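Cellulase (PDB 6WQY) is a broad-specificity endoglucanase of glycoside hydrolase family 5, subfamily 4, which probably cleaves internal beta-1,4-glycosidic bonds of cellulose and related polysaccharides through its TIM-barrel domain. Local coordinates at residues G123-K133 and M172-W180; F160-A171 and N213-P222. One frame throughout, in Å; residues are numbered along the deposited sequence.

Contact 1: G123-K133 and M172-W180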
loop_
_atom_site.group_PDB
_atom_site.type_symbol
_atom_site.label_atom_id
_atom_site.label_comp_id
_atom_site.label_asym_id
_atom_site.label_seq_id
_atom_site.Cartn_x
_atom_site.Cartn_y
_atom_site.Cartn_z
ATOM N N GLY A 123 2.552 12.463 4.561
ATOM C CA GLY A 123 2.544 12.002 5.923
ATOM C C GLY A 123 3.870 11.505 6.440
ATOM O O GLY A 123 3.903 10.960 7.554
ATOM N N ALA A 124 4.967 11.654 5.704
ATOM C CA ALA A 124 6.225 11.061 6.142
ATOM C C ALA A 124 6.693 11.685 7.448
ATOM O O ALA A 124 6.941 12.893 7.522
ATOM C CB ALA A 124 7.290 11.219 5.066
ATOM N N ASN A 125 6.811 10.848 8.481
ATOM C CA ASN A 125 7.465 11.189 9.742
ATOM C C ASN A 125 6.805 12.342 10.486
ATOM O O ASN A 125 7.413 12.917 11.385
ATOM C CB ASN A 125 8.942 11.502 9.528
ATOM C CG ASN A 125 9.642 10.445 8.718
ATOM O OD1 ASN A 125 9.331 9.250 8.827
ATOM N ND2 ASN A 125 10.566 10.872 7.863
ATOM N N SER A 126 5.567 12.674 10.149
ATOM C CA SER A 126 4.881 13.795 10.774
ATOM C C SER A 126 5.593 15.118 10.523
ATOM O O SER A 126 5.383 16.081 11.260
ATOM C CB SER A 126 4.717 13.567 12.283
ATOM O OG SER A 126 3.554 14.187 12.795
ATOM N N GLN A 127 6.408 15.210 9.470
ATOM C CA GLN A 127 7.230 16.400 9.262
ATOM C C GLN A 127 6.624 17.399 8.287
ATOM O O GLN A 127 7.183 18.499 8.139
ATOM C CB GLN A 127 8.668 16.021 8.878
ATOM C CG GLN A 127 8.844 15.521 7.463
ATOM C CD GLN A 127 10.277 15.050 7.191
ATOM O OE1 GLN A 127 10.587 13.862 7.300
ATOM N NE2 GLN A 127 11.147 15.984 6.841
ATOM N N TYR A 128 5.492 17.081 7.664
ATOM C CA TYR A 128 4.804 17.995 6.753
ATOM C C TYR A 128 3.399 18.287 7.288
ATOM O O TYR A 128 3.158 18.181 8.496
ATOM C CB TYR A 128 4.789 17.426 5.329
ATOM C CG TYR A 128 6.159 17.018 4.825
ATOM C CD1 TYR A 128 7.133 17.967 4.555
ATOM C CD2 TYR A 128 6.474 15.692 4.612
ATOM C CE1 TYR A 128 8.388 17.594 4.091
ATOM C CE2 TYR A 128 7.715 15.314 4.144
ATOM C CZ TYR A 128 8.662 16.268 3.892
ATOM O OH TYR A 128 9.908 15.883 3.432
ATOM N N TRP A 129 2.452 18.657 6.422
ATOM C CA TRP A 129 1.152 19.117 6.913
ATOM C C TRP A 129 0.388 18.020 7.647
ATOM O O TRP A 129 -0.393 18.312 8.560
ATOM C CB TRP A 129 0.285 19.664 5.768
ATOM C CG TRP A 129 -0.142 18.641 4.749
ATOM C CD1 TRP A 129 0.516 18.305 3.603
ATOM C CD2 TRP A 129 -1.327 17.828 4.780
ATOM N NE1 TRP A 129 -0.173 17.336 2.927
ATOM C CE2 TRP A 129 -1.314 17.028 3.615
ATOM C CE3 TRP A 129 -2.407 17.706 5.663
ATOM C CZ2 TRP A 129 -2.316 16.116 3.328
ATOM C CZ3 TRP A 129 -3.408 16.807 5.372
ATOM C CH2 TRP A 129 -3.355 16.013 4.209
ATOM N N LEU A 130 0.552 16.772 7.240
ATOM C CA LEU A 130 -0.201 15.646 7.788
ATOM C C LEU A 130 0.566 15.217 9.029
ATOM O O LEU A 130 1.454 14.368 8.961
ATOM C CB LEU A 130 -0.314 14.590 6.699
ATOM C CG LEU A 130 -1.164 13.360 6.964
ATOM C CD1 LEU A 130 -2.565 13.677 7.422
ATOM C CD2 LEU A 130 -1.195 12.538 5.684
ATOM N N ASP A 131 0.238 15.839 10.174
ATOM C CA ASP A 131 1.099 15.895 11.365
ATOM C C ASP A 131 0.379 15.353 12.596
ATOM O O ASP A 131 -0.271 16.094 13.336
ATOM C CB ASP A 131 1.494 17.376 11.548
ATOM C CG ASP A 131 2.318 17.634 12.786
ATOM O OD1 ASP A 131 2.739 16.704 13.497
ATOM O OD2 ASP A 131 2.522 18.853 13.086
ATOM N N ILE A 132 0.519 14.043 12.818
ATOM C CA ILE A 132 -0.173 13.371 13.920
ATOM C C ILE A 132 0.353 13.833 15.271
ATOM O O ILE A 132 -0.404 13.906 16.247
ATOM C CB ILE A 132 -0.078 11.842 13.753
ATOM C CG1 ILE A 132 -0.940 11.092 14.774
ATOM C CG2 ILE A 132 1.374 11.369 13.866
ATOM C CD1 ILE A 132 -2.426 11.174 14.506
ATOM N N LYS A 133 1.648 14.122 15.373
ATOM C CA LYS A 133 2.209 14.466 16.671
ATOM C C LYS A 133 1.534 15.703 17.239
ATOM O O LYS A 133 1.066 15.705 18.383
ATOM C CB LYS A 133 3.717 14.681 16.571
ATOM C CG LYS A 133 4.363 14.810 17.957
ATOM C CD LYS A 133 5.891 14.883 17.924
ATOM C CE LYS A 133 6.379 16.170 17.273
ATOM N NZ LYS A 133 7.869 16.259 17.205
ATOM N N MET A 172 -4.299 7.344 3.394
ATOM C CA MET A 172 -2.956 7.838 3.684
ATOM C C MET A 172 -2.072 6.614 3.829
ATOM O O MET A 172 -2.532 5.475 3.679
ATOM C CB MET A 172 -2.931 8.762 4.892
ATOM C CG MET A 172 -3.395 8.170 6.170
ATOM S SD MET A 172 -3.931 9.442 7.352
ATOM C CE MET A 172 -5.602 9.695 6.744
ATOM N N ASN A 173 -0.782 6.859 4.092
ATOM C CA ASN A 173 0.249 5.828 4.019
ATOM C C ASN A 173 0.667 5.349 5.407
ATOM O O ASN A 173 -0.053 4.540 6.008
ATOM C CB ASN A 173 1.417 6.324 3.157
ATOM C CG ASN A 173 2.473 5.269 2.996
ATOM O OD1 ASN A 173 2.143 4.102 2.793
ATOM N ND2 ASN A 173 3.738 5.653 3.115
ATOM N N GLU A 174 1.804 5.835 5.923
ATOM C CA GLU A 174 2.411 5.354 7.164
ATOM C C GLU A 174 2.453 6.513 8.143
ATOM O O GLU A 174 3.312 7.387 8.057
ATOM C CB GLU A 174 3.818 4.818 6.904
ATOM C CG GLU A 174 3.830 3.551 6.098
ATOM C CD GLU A 174 5.206 2.967 5.855
ATOM O OE1 GLU A 174 6.224 3.675 6.081
ATOM O OE2 GLU A 174 5.306 1.773 5.456
ATOM N N ILE A 175 1.507 6.532 9.061
ATOM C CA ILE A 175 1.337 7.645 9.986
ATOM C C ILE A 175 2.003 7.302 11.314
ATOM O O ILE A 175 1.677 6.294 11.961
ATOM C CB ILE A 175 -0.155 7.960 10.167
ATOM C CG1 ILE A 175 -0.789 8.355 8.816
ATOM C CG2 ILE A 175 -0.350 9.035 11.227
ATOM C CD1 ILE A 175 -0.136 9.528 8.099
ATOM N N HIS A 176 2.947 8.156 11.717
ATOM C CA HIS A 176 3.611 8.042 13.006
ATOM C C HIS A 176 4.166 9.413 13.374
ATOM O O HIS A 176 4.339 10.294 12.513
ATOM C CB HIS A 176 4.728 6.991 12.997
ATOM C CG HIS A 176 5.862 7.341 12.107
ATOM N ND1 HIS A 176 7.028 7.901 12.576
ATOM C CD2 HIS A 176 5.995 7.237 10.764
ATOM C CE1 HIS A 176 7.837 8.117 11.557
ATOM N NE2 HIS A 176 7.237 7.719 10.443
ATOM N N ASP A 177 4.477 9.576 14.657
ATOM C CA ASP A 177 4.857 10.884 15.174
ATOM C C ASP A 177 6.318 11.234 14.986
ATOM O O ASP A 177 6.749 12.278 15.490
ATOM C CB ASP A 177 4.464 11.001 16.656
ATOM C CG ASP A 177 5.271 10.119 17.596
ATOM O OD1 ASP A 177 6.208 9.415 17.166
ATOM O OD2 ASP A 177 4.968 10.195 18.797
ATOM N N GLY A 178 7.062 10.417 14.237
ATOM C CA GLY A 178 8.493 10.564 14.056
ATOM C C GLY A 178 9.270 9.367 14.569
ATOM O O GLY A 178 10.343 9.050 14.042
ATOM N N SER A 179 8.727 8.674 15.578
ATOM C CA SER A 179 9.412 7.561 16.210
ATOM C C SER A 179 8.977 6.199 15.708
ATOM O O SER A 179 9.314 5.185 16.337
ATOM C CB SER A 179 9.242 7.643 17.723
ATOM O OG SER A 179 9.973 8.738 18.245
ATOM N N TRP A 180 8.250 6.140 14.596
ATOM C CA TRP A 180 8.063 4.885 13.867
ATOM C C TRP A 180 7.357 3.820 14.701
ATOM O O TRP A 180 7.592 2.622 14.524
ATOM C CB TRP A 180 9.379 4.395 13.271
ATOM C CG TRP A 180 9.810 5.186 12.078
ATOM C CD1 TRP A 180 10.630 6.278 12.047
ATOM C CD2 TRP A 180 9.414 4.945 10.740
ATOM N NE1 TRP A 180 10.774 6.721 10.764
ATOM C CE2 TRP A 180 10.040 5.912 9.937
ATOM C CE3 TRP A 180 8.608 3.987 10.139
ATOM C CZ2 TRP A 180 9.874 5.949 8.557
ATOM C CZ3 TRP A 180 8.451 4.021 8.765
ATOM C CH2 TRP A 180 9.075 4.990 7.999
HETATM O O HOH W 1 3.122 10.518 10.051
HETATM O O HOH W 2 6.083 8.026 7.790
HETATM O O HOH W 3 8.564 14.188 15.452
#

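Contact 2: F160-A171 and N213-P222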
loop_
_atom_site.group_PDB
_atom_site.type_symbol
_atom_site.label_atom_id
_atom_site.label_comp_id
_atom_site.label_asym_id
_atom_site.label_seq_id
_atom_site.Cartn_x
_atom_site.Cartn_y
_atom_site.Cartn_z
ATOM N N PHE A 160 -12.220 11.455 -10.163
ATOM C CA PHE A 160 -12.353 10.048 -10.530
ATOM C C PHE A 160 -13.781 9.545 -10.363
ATOM O O PHE A 160 -14.010 8.331 -10.297
ATOM C CB PHE A 160 -11.349 9.208 -9.740
ATOM C CG PHE A 160 -9.933 9.508 -10.114
ATOM C CD1 PHE A 160 -9.459 9.165 -11.375
ATOM C CD2 PHE A 160 -9.086 10.164 -9.244
ATOM C CE1 PHE A 160 -8.162 9.455 -11.749
ATOM C CE2 PHE A 160 -7.791 10.463 -9.614
ATOM C CZ PHE A 160 -7.328 10.119 -10.863
ATOM N N ALA A 161 -14.753 10.458 -10.332
ATOM C CA ALA A 161 -16.131 10.072 -10.041
ATOM C C ALA A 161 -16.689 9.115 -11.081
ATOM O O ALA A 161 -17.591 8.329 -10.771
ATOM C CB ALA A 161 -17.011 11.317 -9.958
ATOM N N ASP A 162 -16.187 9.176 -12.310
ATOM C CA ASP A 162 -16.676 8.320 -13.377
ATOM C C ASP A 162 -16.052 6.931 -13.376
ATOM O O ASP A 162 -16.498 6.073 -14.146
ATOM C CB ASP A 162 -16.412 8.990 -14.732
ATOM C CG ASP A 162 -14.934 9.277 -14.961
ATOM O OD1 ASP A 162 -14.224 9.588 -13.982
ATOM O OD2 ASP A 162 -14.482 9.188 -16.122
ATOM N N LYS A 163 -15.055 6.678 -12.548
ATOM C CA LYS A 163 -14.356 5.402 -12.586
ATOM C C LYS A 163 -15.083 4.349 -11.767
ATOM O O LYS A 163 -15.607 4.636 -10.686
ATOM C CB LYS A 163 -12.931 5.559 -12.054
ATOM C CG LYS A 163 -12.090 6.548 -12.830
ATOM C CD LYS A 163 -11.976 6.196 -14.307
ATOM C CE LYS A 163 -10.912 7.049 -14.981
ATOM N NZ LYS A 163 -10.795 6.748 -16.431
ATOM N N GLY A 164 -15.107 3.129 -12.284
ATOM C CA GLY A 164 -15.692 2.006 -11.587
ATOM C C GLY A 164 -14.805 1.486 -10.470
ATOM O O GLY A 164 -13.789 2.075 -10.090
ATOM N N ASN A 165 -15.211 0.330 -9.947
ATOM C CA ASN A 165 -14.601 -0.205 -8.741
ATOM C C ASN A 165 -13.269 -0.908 -8.989
ATOM O O ASN A 165 -12.696 -1.449 -8.028
ATOM C CB ASN A 165 -15.582 -1.090 -7.971
ATOM C CG ASN A 165 -16.512 -0.276 -7.074
ATOM O OD1 ASN A 165 -16.393 0.955 -6.974
ATOM N ND2 ASN A 165 -17.417 -0.963 -6.383
ATOM N N PHE A 166 -12.696 -0.832 -10.196
ATOM C CA PHE A 166 -11.280 -1.164 -10.336
ATOM C C PHE A 166 -10.425 -0.226 -9.496
ATOM O O PHE A 166 -9.298 -0.584 -9.128
ATOM C CB PHE A 166 -10.812 -1.128 -11.803
ATOM C CG PHE A 166 -10.464 0.245 -12.318
ATOM C CD1 PHE A 166 -11.437 1.092 -12.817
ATOM C CD2 PHE A 166 -9.149 0.698 -12.288
ATOM C CE1 PHE A 166 -11.124 2.354 -13.266
ATOM C CE2 PHE A 166 -8.837 1.964 -12.727
ATOM C CZ PHE A 166 -9.830 2.798 -13.222
ATOM N N LEU A 167 -10.918 0.993 -9.229
ATOM C CA LEU A 167 -10.140 2.043 -8.583
ATOM C C LEU A 167 -10.519 2.140 -7.115
ATOM O O LEU A 167 -11.695 2.332 -6.767
ATOM C CB LEU A 167 -10.366 3.370 -9.294
ATOM C CG LEU A 167 -9.619 4.565 -8.695
ATOM C CD1 LEU A 167 -8.103 4.387 -8.713
ATOM C CD2 LEU A 167 -10.013 5.833 -9.466
ATOM N N VAL A 168 -9.494 2.023 -6.271
ATOM C CA VAL A 168 -9.575 2.102 -4.816
ATOM C C VAL A 168 -8.873 3.374 -4.358
ATOM O O VAL A 168 -7.823 3.737 -4.898
ATOM C CB VAL A 168 -8.854 0.876 -4.213
ATOM C CG1 VAL A 168 -8.742 0.955 -2.694
ATOM C CG2 VAL A 168 -9.522 -0.417 -4.636
ATOM N N PHE A 169 -9.439 4.042 -3.348
ATOM C CA PHE A 169 -8.756 5.149 -2.678
ATOM C C PHE A 169 -8.263 4.661 -1.312
ATOM O O PHE A 169 -9.054 4.092 -0.551
ATOM C CB PHE A 169 -9.702 6.336 -2.427
ATOM C CG PHE A 169 -10.367 6.917 -3.659
ATOM C CD1 PHE A 169 -9.837 6.814 -4.936
ATOM C CD2 PHE A 169 -11.560 7.602 -3.485
ATOM C CE1 PHE A 169 -10.496 7.381 -6.019
ATOM C CE2 PHE A 169 -12.219 8.166 -4.561
ATOM C CZ PHE A 169 -11.688 8.063 -5.830
ATOM N N GLU A 170 -6.991 4.926 -0.994
ATOM C CA GLU A 170 -6.377 4.610 0.298
ATOM C C GLU A 170 -6.066 5.930 1.001
ATOM O O GLU A 170 -5.364 6.774 0.451
ATOM C CB GLU A 170 -5.105 3.800 0.057
ATOM C CG GLU A 170 -4.267 3.542 1.285
ATOM C CD GLU A 170 -2.947 2.901 0.919
ATOM O OE1 GLU A 170 -2.948 1.684 0.543
ATOM O OE2 GLU A 170 -1.912 3.595 0.964
ATOM N N ALA A 171 -6.585 6.102 2.219
ATOM C CA ALA A 171 -6.662 7.418 2.851
ATOM C C ALA A 171 -5.310 8.099 2.954
ATOM O O ALA A 171 -5.202 9.314 2.738
ATOM C CB ALA A 171 -7.224 7.240 4.255
ATOM N N ASN A 213 -20.569 6.877 -8.048
ATOM C CA ASN A 213 -19.736 5.697 -7.876
ATOM C C ASN A 213 -18.943 5.759 -6.580
ATOM O O ASN A 213 -18.615 4.717 -6.002
ATOM C CB ASN A 213 -18.768 5.568 -9.056
ATOM C CG ASN A 213 -19.466 5.180 -10.343
ATOM O OD1 ASN A 213 -20.265 4.242 -10.369
ATOM N ND2 ASN A 213 -19.175 5.907 -11.416
ATOM N N ASN A 214 -18.609 6.961 -6.112
ATOM C CA ASN A 214 -17.828 7.083 -4.883
ATOM C C ASN A 214 -18.590 6.623 -3.653
ATOM O O ASN A 214 -17.960 6.370 -2.623
ATOM C CB ASN A 214 -17.323 8.516 -4.737
ATOM C CG ASN A 214 -16.285 8.862 -5.777
ATOM O OD1 ASN A 214 -15.493 8.008 -6.189
ATOM N ND2 ASN A 214 -16.289 10.099 -6.232
ATOM N N GLN A 215 -19.916 6.474 -3.735
ATOM C CA GLN A 215 -20.686 5.979 -2.598
ATOM C C GLN A 215 -20.412 4.514 -2.314
ATOM O O GLN A 215 -20.573 4.061 -1.172
ATOM C CB GLN A 215 -22.186 6.138 -2.853
ATOM C CG GLN A 215 -22.628 7.560 -2.979
ATOM C CD GLN A 215 -24.027 7.784 -2.447
ATOM O OE1 GLN A 215 -24.860 6.875 -2.446
ATOM N NE2 GLN A 215 -24.293 8.999 -1.989
ATOM N N THR A 216 -20.017 3.749 -3.334
ATOM C CA THR A 216 -19.862 2.304 -3.215
ATOM C C THR A 216 -18.456 1.829 -3.568
ATOM O O THR A 216 -18.243 0.619 -3.713
ATOM C CB THR A 216 -20.906 1.573 -4.078
ATOM O OG1 THR A 216 -20.912 2.115 -5.402
ATOM C CG2 THR A 216 -22.301 1.729 -3.486
ATOM N N ARG A 217 -17.506 2.744 -3.707
ATOM C CA ARG A 217 -16.123 2.403 -4.019
ATOM C C ARG A 217 -15.456 1.733 -2.822
ATOM O O ARG A 217 -15.716 2.080 -1.673
ATOM C CB ARG A 217 -15.366 3.693 -4.357
ATOM C CG ARG A 217 -13.957 3.474 -4.887
ATOM C CD ARG A 217 -13.269 4.759 -5.312
ATOM N NE ARG A 217 -14.057 5.545 -6.242
ATOM C CZ ARG A 217 -14.287 5.218 -7.509
ATOM N NH1 ARG A 217 -13.757 4.120 -8.029
ATOM N NH2 ARG A 217 -15.061 5.999 -8.258
ATOM N N TYR A 218 -14.564 0.763 -3.093
ATOM C CA TYR A 218 -13.744 0.191 -2.027
ATOM C C TYR A 218 -12.668 1.192 -1.623
ATOM O O TYR A 218 -12.027 1.823 -2.476
ATOM C CB TYR A 218 -13.084 -1.121 -2.469
ATOM C CG TYR A 218 -14.056 -2.248 -2.741
ATOM C CD1 TYR A 218 -14.758 -2.303 -3.923
ATOM C CD2 TYR A 218 -14.282 -3.250 -1.800
ATOM C CE1 TYR A 218 -15.652 -3.329 -4.179
ATOM C CE2 TYR A 218 -15.182 -4.269 -2.042
ATOM C CZ TYR A 218 -15.857 -4.314 -3.236
ATOM O OH TYR A 218 -16.757 -5.317 -3.510
ATOM N N LEU A 219 -12.488 1.343 -0.315
ATOM C CA LEU A 219 -11.525 2.272 0.248
ATOM C C LEU A 219 -10.594 1.532 1.199
ATOM O O LEU A 219 -11.010 0.589 1.886
ATOM C CB LEU A 219 -12.220 3.390 1.026
ATOM C CG LEU A 219 -13.379 4.085 0.313
ATOM C CD1 LEU A 219 -14.006 5.123 1.236
ATOM C CD2 LEU A 219 -12.949 4.723 -0.993
ATOM N N GLY A 220 -9.336 1.978 1.251
ATOM C CA GLY A 220 -8.358 1.459 2.198
ATOM C C GLY A 220 -8.108 2.464 3.313
ATOM O O GLY A 220 -7.998 3.661 3.060
ATOM N N VAL A 221 -8.007 1.956 4.537
ATOM C CA VAL A 221 -7.765 2.773 5.724
ATOM C C VAL A 221 -6.701 2.102 6.581
ATOM O O VAL A 221 -6.834 0.913 6.901
ATOM C CB VAL A 221 -9.066 3.037 6.510
ATOM C CG1 VAL A 221 -9.890 4.108 5.807
ATOM C CG2 VAL A 221 -9.887 1.762 6.685
ATOM N N PRO A 222 -5.639 2.823 6.977
ATOM C CA PRO A 222 -4.554 2.179 7.716
ATOM C C PRO A 222 -4.651 2.329 9.224
ATOM O O PRO A 222 -5.309 3.224 9.762
ATOM C CB PRO A 222 -3.313 2.922 7.200
ATOM C CG PRO A 222 -3.819 4.337 7.011
ATOM C CD PRO A 222 -5.234 4.146 6.457
HETATM O O HOH W 4 -20.518 8.499 -10.537
HETATM O O HOH W 5 -18.718 9.059 -8.188
HETATM O O HOH W 6 -13.114 0.147 -5.661
HETATM O O HOH W 7 -18.745 2.217 -6.978
#

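Contact 1: G123-K133 and M172-W180
Ile-175 sets its two branches against Leu-130 and Ile-132, joining two segments at the C-terminal rim of a (beta/alpha)8 TIM barrel, the rim where such enzymes carry their active sites. Segment 123-133, a loop that ends in the first turn of helix 132-135, comes after strand 114-118, and loop 172-180 follows strand 167-170. With chi1 at -61°, CG1 of Ile-175 leans beside the backbone N and carries CD1 to within 4.0 Å of Leu-130 CD2, the two side chains meeting at about a right angle. CG2 of Ile-175 is anti to that N and lies 3.8 Å from Ile-132 CB. A beta-branched residue suits this place because it serves two neighbours at once; Trp-199 of helix 191-209 also packs on Leu-130 and Ile-132. Gly-123, with no side chain, lets Ile-175 CD1 approach its CA to 4.2 Å.

On the polar side, His-176 NE2 gives Asn-125 OD1 a weak hydrogen bond of 3.1 Å, bent to 125° at the hydrogen, with amide and imidazole planes 64° apart. The Asn-125 amide is steadied by ND2, which donates to Gln-127 OE1. NE2 of His-176 also lies over the centre of the Trp-180 indole, 3.4 Å above its plane. A water accepts from His-176 N and donates to Gly-123 O, bridging the two backbones. Asp-177 directs OD2 to Gln-192, while OD1 closes an Asx turn by accepting from Ser-179 N. At the outer end Lys-133 runs its aliphatic part across Asp-177, and its NZ donates to a water that in turn donates to Asp-177 O at 2.6 Å.

Contact 2: F160-A171 and N213-P222
Phe-169 and Leu-219 pair on neighbouring parallel strands, 167-170 and 219-222, the fourth and fifth of the eight-stranded TIM barrel. Phe-169 CB touches Leu-219 CD2 at 3.9 Å, on the sheet face that helix 191-209 covers through Phe-203. Arg-217 extends this apolar centre: its CD sits 3.6 Å from the centroid of the Phe-169 ring, only 9° off the ring normal, in a CH-pi contact. The long aliphatic arm of arginine thus covers an aromatic face and still brings a charged head to the polar edge. On the other sheet face Glu-170 lies beside Gly-220, which has no side chain to compete for space; the Glu-170 carboxylate is held by Arg-76, Tyr-306 and Asn-118. The strands are joined by Gly-220 N to Phe-169 O at 2.8 Å and by Ala-171 N to Gly-220 O.

Farther out, a bend at chi3 (-53°) turns the Arg-217 guanidinium into a nest of carbonyls. NH2 donates to Lys-163 O at 2.8 Å. NH1 bonds to Leu-167 O at 3.0 Å and also reaches Gly-164 O from above its carbonyl plane. NE and NH2 together grip the single atom Asn-214 OD1, each at 2.9 Å. All four acceptors lie near the guanidinium plane, fixing its rotation and tying the turns 160-163 and 164-167 to the chain that leads into strand 219-222. At the margin, Asn-165 ND2 bonds to Thr-216 O at 3.2 Å, the donor standing above the carbonyl plane.

Contacts 1 and 2 belong to one TIM-barrel domain, their centres about 23 Å apart. Along the chain their segments alternate: 123-133, 160-171, 172-180, then 213-222. Segment 172-180 continues directly from 160-171, so strand 167-170 pairs with strand 219-222 in contact 2 and then runs into the loop of contact 1. Helix 139-159 fills most of the chain between the first two segments, and helix 191-209 lies between the last two, packing on both contacts. They meet where Met-172 O lies 3.7 Å from Pro-222 CG. Contact 2 joins strands four and five and the turns preceding them; contact 1 packs together the chain after strands three and four, at their C-terminal, active-site ends.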